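Long-range contact in ubiquinone biosynthesis protein UbiJ (Escherichia coli, PDB 6H6O), which is required for aerobic ubiquinone biosynthesis, binding hydrophobic ubiquinone intermediates through its SCP2 domain and stabilising the Ubi complex: residues A[46-60]-A[72-86]. Sequence-based numbering, arbitrary orientation. Where two conformers were deposited one is given.
Sequences KVLRVEVKGFSTSLI and GEWAGDADCTVIAYA. With CA (calcium ion), chain J; CA (calcium ion), chain F; LMR ((2S)-2-hydroxybutanedioic acid), chain E; LMR ((2S)-2-hydroxybutanedioic acid), chain C.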
loop_
_atom_site.group_PDB
_atom_site.type_symbol
_atom_site.label_atom_id
_atom_site.label_comp_id
_atom_site.label_asym_id
_atom_site.label_seq_id
_atom_site.Cartn_x
_atom_site.Cartn_y
_atom_site.Cartn_z
ATOM N N LYS A 46 -8.242 19.991 -6.842
ATOM C CA LYS A 46 -7.583 19.926 -5.541
ATOM C C LYS A 46 -6.309 19.101 -5.550
ATOM O O LYS A 46 -6.196 18.099 -6.275
ATOM C CB LYS A 46 -8.550 19.439 -4.435
ATOM C CG LYS A 46 -9.775 20.365 -4.239
ATOM C CD LYS A 46 -9.420 21.791 -3.756
ATOM C CE LYS A 46 -10.689 22.587 -3.519
ATOM N NZ LYS A 46 -10.388 24.015 -3.214
ATOM N N VAL A 47 -5.338 19.544 -4.746
ATOM C CA VAL A 47 -4.063 18.869 -4.479
ATOM C C VAL A 47 -4.067 18.435 -2.991
ATOM O O VAL A 47 -4.070 19.294 -2.094
ATOM C CB VAL A 47 -2.821 19.733 -4.792
ATOM C CG1 VAL A 47 -1.535 18.924 -4.540
ATOM C CG2 VAL A 47 -2.859 20.272 -6.220
ATOM N N LEU A 48 -4.090 17.115 -2.740
ATOM C CA LEU A 48 -4.097 16.566 -1.393
ATOM C C LEU A 48 -2.768 15.865 -1.143
ATOM O O LEU A 48 -2.459 14.885 -1.824
ATOM C CB LEU A 48 -5.269 15.582 -1.226
ATOM C CG LEU A 48 -5.366 14.776 0.109
ATOM C CD1 LEU A 48 -5.488 15.713 1.342
ATOM C CD2 LEU A 48 -6.571 13.807 0.080
ATOM N N ARG A 49 -1.986 16.378 -0.175
ATOM C CA ARG A 49 -0.695 15.788 0.201
ATOM C C ARG A 49 -0.890 14.854 1.395
ATOM O O ARG A 49 -1.470 15.252 2.399
ATOM C CB ARG A 49 0.332 16.885 0.524
ATOM C CG ARG A 49 1.761 16.362 0.613
ATOM C CD ARG A 49 2.782 17.497 0.626
ATOM N NE ARG A 49 4.131 16.944 0.522
ATOM C CZ ARG A 49 5.010 17.225 -0.436
ATOM N NH1 ARG A 49 4.713 18.104 -1.383
ATOM N NH2 ARG A 49 6.197 16.633 -0.449
ATOM N N VAL A 50 -0.389 13.623 1.287
ATOM C CA VAL A 50 -0.514 12.601 2.324
ATOM C C VAL A 50 0.885 12.244 2.816
ATOM O O VAL A 50 1.715 11.763 2.039
ATOM C CB VAL A 50 -1.330 11.340 1.882
ATOM C CG1 VAL A 50 -1.495 10.356 3.041
ATOM C CG2 VAL A 50 -2.694 11.706 1.294
ATOM N N GLU A 51 1.154 12.544 4.096
ATOM C CA GLU A 51 2.425 12.237 4.756
ATOM C C GLU A 51 2.166 11.028 5.644
ATOM O O GLU A 51 1.467 11.147 6.653
ATOM C CB GLU A 51 2.927 13.425 5.594
ATOM C CG GLU A 51 3.082 14.742 4.831
ATOM C CD GLU A 51 4.229 14.871 3.845
ATOM O OE1 GLU A 51 4.982 13.896 3.639
ATOM O OE2 GLU A 51 4.353 15.961 3.246
ATOM N N VAL A 52 2.632 9.850 5.224
ATOM C CA VAL A 52 2.408 8.633 6.007
ATOM C C VAL A 52 3.581 8.537 6.991
ATOM O O VAL A 52 4.738 8.419 6.565
ATOM C CB VAL A 52 2.207 7.337 5.152
ATOM C CG1 VAL A 52 1.827 6.160 6.042
ATOM C CG2 VAL A 52 1.117 7.526 4.095
ATOM N N LYS A 53 3.280 8.638 8.302
ATOM C CA LYS A 53 4.288 8.576 9.357
ATOM C C LYS A 53 5.070 7.247 9.269
ATOM O O LYS A 53 4.471 6.201 9.023
ATOM C CB LYS A 53 3.645 8.726 10.739
ATOM C CG LYS A 53 3.291 10.156 11.100
ATOM C CD LYS A 53 3.224 10.327 12.598
ATOM C CE LYS A 53 4.434 11.018 13.171
ATOM N NZ LYS A 53 4.298 11.232 14.636
ATOM N N GLY A 54 6.392 7.324 9.401
ATOM C CA GLY A 54 7.253 6.144 9.310
ATOM C C GLY A 54 7.807 5.896 7.920
ATOM O O GLY A 54 8.760 5.129 7.765
ATOM N N PHE A 55 7.224 6.543 6.905
ATOM C CA PHE A 55 7.683 6.464 5.516
ATOM C C PHE A 55 8.455 7.750 5.207
ATOM O O PHE A 55 8.085 8.821 5.690
ATOM C CB PHE A 55 6.501 6.272 4.554
ATOM C CG PHE A 55 5.862 4.912 4.653
ATOM C CD1 PHE A 55 4.929 4.631 5.648
ATOM C CD2 PHE A 55 6.197 3.904 3.758
ATOM C CE1 PHE A 55 4.341 3.368 5.740
ATOM C CE2 PHE A 55 5.587 2.652 3.832
ATOM C CZ PHE A 55 4.658 2.395 4.818
ATOM N N SER A 56 9.529 7.643 4.435
ATOM C CA SER A 56 10.383 8.793 4.132
ATOM C C SER A 56 9.858 9.698 3.013
ATOM O O SER A 56 10.370 10.807 2.847
ATOM C CB SER A 56 11.808 8.327 3.831
ATOM O OG SER A 56 11.820 7.466 2.703
ATOM N N THR A 57 8.831 9.246 2.265
ATOM C CA THR A 57 8.296 9.995 1.130
ATOM C C THR A 57 6.820 10.385 1.271
ATOM O O THR A 57 6.057 9.715 1.946
ATOM C CB THR A 57 8.496 9.183 -0.157
ATOM O OG1 THR A 57 7.952 7.873 0.029
ATOM C CG2 THR A 57 9.959 9.127 -0.615
ATOM N N SER A 58 6.418 11.428 0.559
ATOM C CA SER A 58 5.045 11.937 0.511
ATOM C C SER A 58 4.260 11.260 -0.640
ATOM O O SER A 58 4.864 10.701 -1.562
ATOM C CB SER A 58 5.076 13.446 0.261
ATOM O OG SER A 58 5.951 14.130 1.143
ATOM N N LEU A 59 2.921 11.338 -0.576
ATOM C CA LEU A 59 2.009 10.926 -1.638
ATOM C C LEU A 59 1.203 12.193 -1.971
ATOM O O LEU A 59 0.700 12.855 -1.072
ATOM C CB LEU A 59 1.031 9.836 -1.194
ATOM C CG LEU A 59 1.548 8.397 -1.056
ATOM C CD1 LEU A 59 0.426 7.510 -0.565
ATOM C CD2 LEU A 59 2.064 7.832 -2.412
ATOM N N ILE A 60 1.108 12.535 -3.232
ATOM C CA ILE A 60 0.354 13.721 -3.628
ATOM C C ILE A 60 -0.730 13.281 -4.616
ATOM O O ILE A 60 -0.435 12.633 -5.612
ATOM C CB ILE A 60 1.280 14.840 -4.153
ATOM C CG1 ILE A 60 2.360 15.235 -3.085
ATOM C CG2 ILE A 60 0.443 16.074 -4.548
ATOM C CD1 ILE A 60 3.715 14.586 -3.276
ATOM N N GLY A 72 4.914 11.229 -6.300
ATOM C CA GLY A 72 5.763 11.017 -5.134
ATOM C C GLY A 72 6.442 12.296 -4.697
ATOM O O GLY A 72 6.984 12.350 -3.591
ATOM N N GLU A 73 6.390 13.345 -5.535
ATOM C CA GLU A 73 6.972 14.656 -5.250
ATOM C C GLU A 73 6.023 15.709 -5.789
ATOM O O GLU A 73 5.328 15.471 -6.782
ATOM C CB GLU A 73 8.355 14.816 -5.959
ATOM C CG GLU A 73 9.471 13.904 -5.474
ATOM C CD GLU A 73 10.024 14.130 -4.078
ATOM O OE1 GLU A 73 9.875 15.253 -3.540
ATOM O OE2 GLU A 73 10.644 13.187 -3.532
ATOM N N TRP A 74 6.036 16.898 -5.170
ATOM C CA TRP A 74 5.240 18.044 -5.603
ATOM C C TRP A 74 5.915 19.336 -5.188
ATOM O O TRP A 74 5.966 19.644 -4.000
ATOM C CB TRP A 74 3.818 17.977 -5.015
ATOM C CG TRP A 74 2.874 18.992 -5.570
ATOM C CD1 TRP A 74 2.437 20.126 -4.958
ATOM C CD2 TRP A 74 2.233 18.953 -6.854
ATOM N NE1 TRP A 74 1.546 20.796 -5.775
ATOM C CE2 TRP A 74 1.393 20.089 -6.939
ATOM C CE3 TRP A 74 2.267 18.050 -7.937
ATOM C CZ2 TRP A 74 0.614 20.360 -8.065
ATOM C CZ3 TRP A 74 1.472 18.306 -9.046
ATOM C CH2 TRP A 74 0.647 19.442 -9.099
ATOM N N ALA A 75 6.404 20.098 -6.153
ATOM C CA ALA A 75 7.071 21.343 -5.820
ATOM C C ALA A 75 6.114 22.498 -5.440
ATOM O O ALA A 75 6.528 23.400 -4.717
ATOM C CB ALA A 75 8.025 21.751 -6.933
ATOM N N GLY A 76 4.865 22.460 -5.884
ATOM C CA GLY A 76 3.851 23.474 -5.615
ATOM C C GLY A 76 3.172 23.397 -4.265
ATOM O O GLY A 76 3.675 22.756 -3.328
ATOM N N ASP A 77 2.008 24.055 -4.184
ATOM C CA ASP A 77 1.239 24.091 -2.952
ATOM C C ASP A 77 0.153 23.053 -2.959
ATOM O O ASP A 77 -0.423 22.742 -4.015
ATOM C CB ASP A 77 0.665 25.501 -2.684
ATOM C CG ASP A 77 1.718 26.554 -2.380
ATOM O OD1 ASP A 77 2.637 26.265 -1.576
ATOM O OD2 ASP A 77 1.608 27.676 -2.922
ATOM N N ALA A 78 -0.070 22.459 -1.778
ATOM C CA ALA A 78 -1.113 21.464 -1.552
ATOM C C ALA A 78 -2.260 22.243 -0.934
ATOM O O ALA A 78 -2.042 23.156 -0.136
ATOM C CB ALA A 78 -0.638 20.384 -0.583
ATOM N N ASP A 79 -3.489 21.894 -1.290
ATOM C CA ASP A 79 -4.670 22.547 -0.746
ATOM C C ASP A 79 -4.969 22.034 0.656
ATOM O O ASP A 79 -5.567 22.739 1.484
ATOM C CB ASP A 79 -5.844 22.298 -1.691
ATOM C CG ASP A 79 -5.616 22.990 -3.039
ATOM O OD1 ASP A 79 -5.430 24.226 -3.057
ATOM O OD2 ASP A 79 -5.478 22.286 -4.049
ATOM N N CYS A 80 -4.553 20.796 0.905
ATOM C CA CYS A 80 -4.752 20.106 2.173
ATOM C C CYS A 80 -3.609 19.111 2.340
ATOM O O CYS A 80 -3.173 18.485 1.361
ATOM C CB CYS A 80 -6.108 19.402 2.185
ATOM S SG CYS A 80 -6.474 18.480 3.706
ATOM N N THR A 81 -3.110 18.996 3.577
ATOM C CA THR A 81 -2.040 18.050 3.912
ATOM C C THR A 81 -2.510 17.243 5.117
ATOM O O THR A 81 -2.973 17.821 6.116
ATOM C CB THR A 81 -0.706 18.779 4.190
ATOM O OG1 THR A 81 -0.333 19.514 3.023
ATOM C CG2 THR A 81 0.431 17.800 4.588
ATOM N N VAL A 82 -2.414 15.918 5.007
ATOM C CA VAL A 82 -2.824 15.014 6.068
ATOM C C VAL A 82 -1.612 14.225 6.519
ATOM O O VAL A 82 -0.792 13.823 5.680
ATOM C CB VAL A 82 -4.061 14.125 5.723
ATOM C CG1 VAL A 82 -5.286 14.976 5.414
ATOM C CG2 VAL A 82 -3.777 13.188 4.559
ATOM N N ILE A 83 -1.450 14.088 7.844
ATOM C CA ILE A 83 -0.333 13.368 8.460
ATOM C C ILE A 83 -0.915 12.304 9.401
ATOM O O ILE A 83 -1.680 12.639 10.305
ATOM C CB ILE A 83 0.699 14.289 9.179
ATOM C CG1 ILE A 83 1.168 15.463 8.272
ATOM C CG2 ILE A 83 1.905 13.451 9.673
ATOM C CD1 ILE A 83 0.594 16.795 8.638
ATOM N N ALA A 84 -0.582 11.021 9.162
ATOM C CA ALA A 84 -1.115 9.923 9.970
ATOM C C ALA A 84 -0.324 8.639 9.730
ATOM O O ALA A 84 0.353 8.521 8.712
ATOM C CB ALA A 84 -2.571 9.679 9.601
ATOM N N TYR A 85 -0.449 7.662 10.656
ATOM C CA TYR A 85 0.152 6.351 10.476
ATOM C C TYR A 85 -0.758 5.616 9.467
ATOM O O TYR A 85 -1.966 5.925 9.365
ATOM C CB TYR A 85 0.272 5.588 11.814
ATOM C CG TYR A 85 1.471 5.998 12.642
ATOM C CD1 TYR A 85 2.746 5.551 12.322
ATOM C CD2 TYR A 85 1.329 6.831 13.752
ATOM C CE1 TYR A 85 3.861 5.953 13.057
ATOM C CE2 TYR A 85 2.439 7.232 14.502
ATOM C CZ TYR A 85 3.703 6.792 14.148
ATOM O OH TYR A 85 4.817 7.164 14.867
ATOM N N ALA A 86 -0.175 4.673 8.700
ATOM C CA ALA A 86 -0.913 3.928 7.668
ATOM C C ALA A 86 -2.177 3.244 8.205
ATOM O O ALA A 86 -3.181 3.206 7.500
ATOM C CB ALA A 86 -0.006 2.894 7.023
HETATM CA CA CA J . 3.719 28.252 -1.431
HETATM CA CA CA F . -4.982 24.392 -5.421
HETATM C C1 LMR E . -2.844 27.006 0.292
HETATM O O1A LMR E . -2.176 27.980 0.576
HETATM O O1B LMR E . -2.500 25.772 0.575
HETATM C C2 LMR E . -4.149 27.116 -0.480
HETATM O O2 LMR E . -4.336 26.019 -1.365
HETATM C C3 LMR E . -5.351 27.245 0.448
HETATM C C4 LMR E . -5.741 25.945 1.111
HETATM O O4A LMR E . -6.615 25.249 0.422
HETATM O O4B LMR E . -5.310 25.604 2.193
HETATM C C1 LMR C . 5.123 2.147 15.425
HETATM O O1A LMR C . 5.282 1.674 16.638
HETATM O O1B LMR C . 5.916 1.975 14.518
HETATM C C2 LMR C . 3.853 2.958 15.243
HETATM O O2 LMR C . 3.359 2.799 13.916
HETATM C C3 LMR C . 2.763 2.562 16.233
HETATM C C4 LMR C . 1.477 3.304 15.969
HETATM O O4A LMR C . 0.729 3.024 15.053
HETATM O O4B LMR C . 1.250 4.279 16.813
HETATM O O HOH W 1 7.875 17.076 -2.621
HETATM O O HOH W 2 3.158 20.372 -1.751
HETATM O O HOH W 3 2.678 4.181 8.598
HETATM O O HOH W 4 8.133 12.847 -1.163
HETATM O O HOH W 5 -2.701 24.010 -5.019
HETATM O O HOH W 6 -4.760 23.221 -7.376
#
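Strands 47-52 and 80-84 form the parallel pair inside the five-strand mixed sheet of the SCP2 domain, the lipid-binding part of UbiJ. Backbone bonds run from Arg49 N to Cys80 O (2.9 Å) through to Lys53 N to Ala84 O. At the start of the ladder the carboxylate of Asp79 adds a side-chain bond to the backbone ones. Its OD2 accepts Val47 N (2.8 Å) on the anti lone pair, while Val47 O receives Asp79 N. Both carboxylate oxygens also bind a calcium ion, so the metal site is tied to the start of strand 47-52. Trp74 carries its indole over Val47: CG1, anti to the backbone N (chi1 -178°), lies 4.0 Å from the centroid of the five-membered ring. Ile60 CG1 packs against Trp74 CB (3.7 Å). Arg49 reaches extended from the strand, and its NH1 gives an in-plane bond to a lone pair of Trp74 O (3.3 Å). NE forms a salt bridge with Glu51 OE2, NH2 bonds Ser58 OG, and Ile60 CD1 covers one guanidinium face. These contacts probably fix the rotation of the guanidinium. Val50 CG2 meets Val82 CG2 at 3.7 Å, the two side chains running side by side. At the far end Lys53 lays CB over the Tyr85 ring, 3.7 Å from its centroid, with a bound malate on the opposite face. An alanine in place of Tyr85 would remove this ring and is likely to leave the Lys53 chain freer to turn. Strand 58-63 pairs antiparallel with 47-52 on one side, and strand 107-111 with 80-84 on the other. Helix 113-128 packs on Leu48, Cys80 and Val82, whereas Ala86 meets Ala86 of the second subunit.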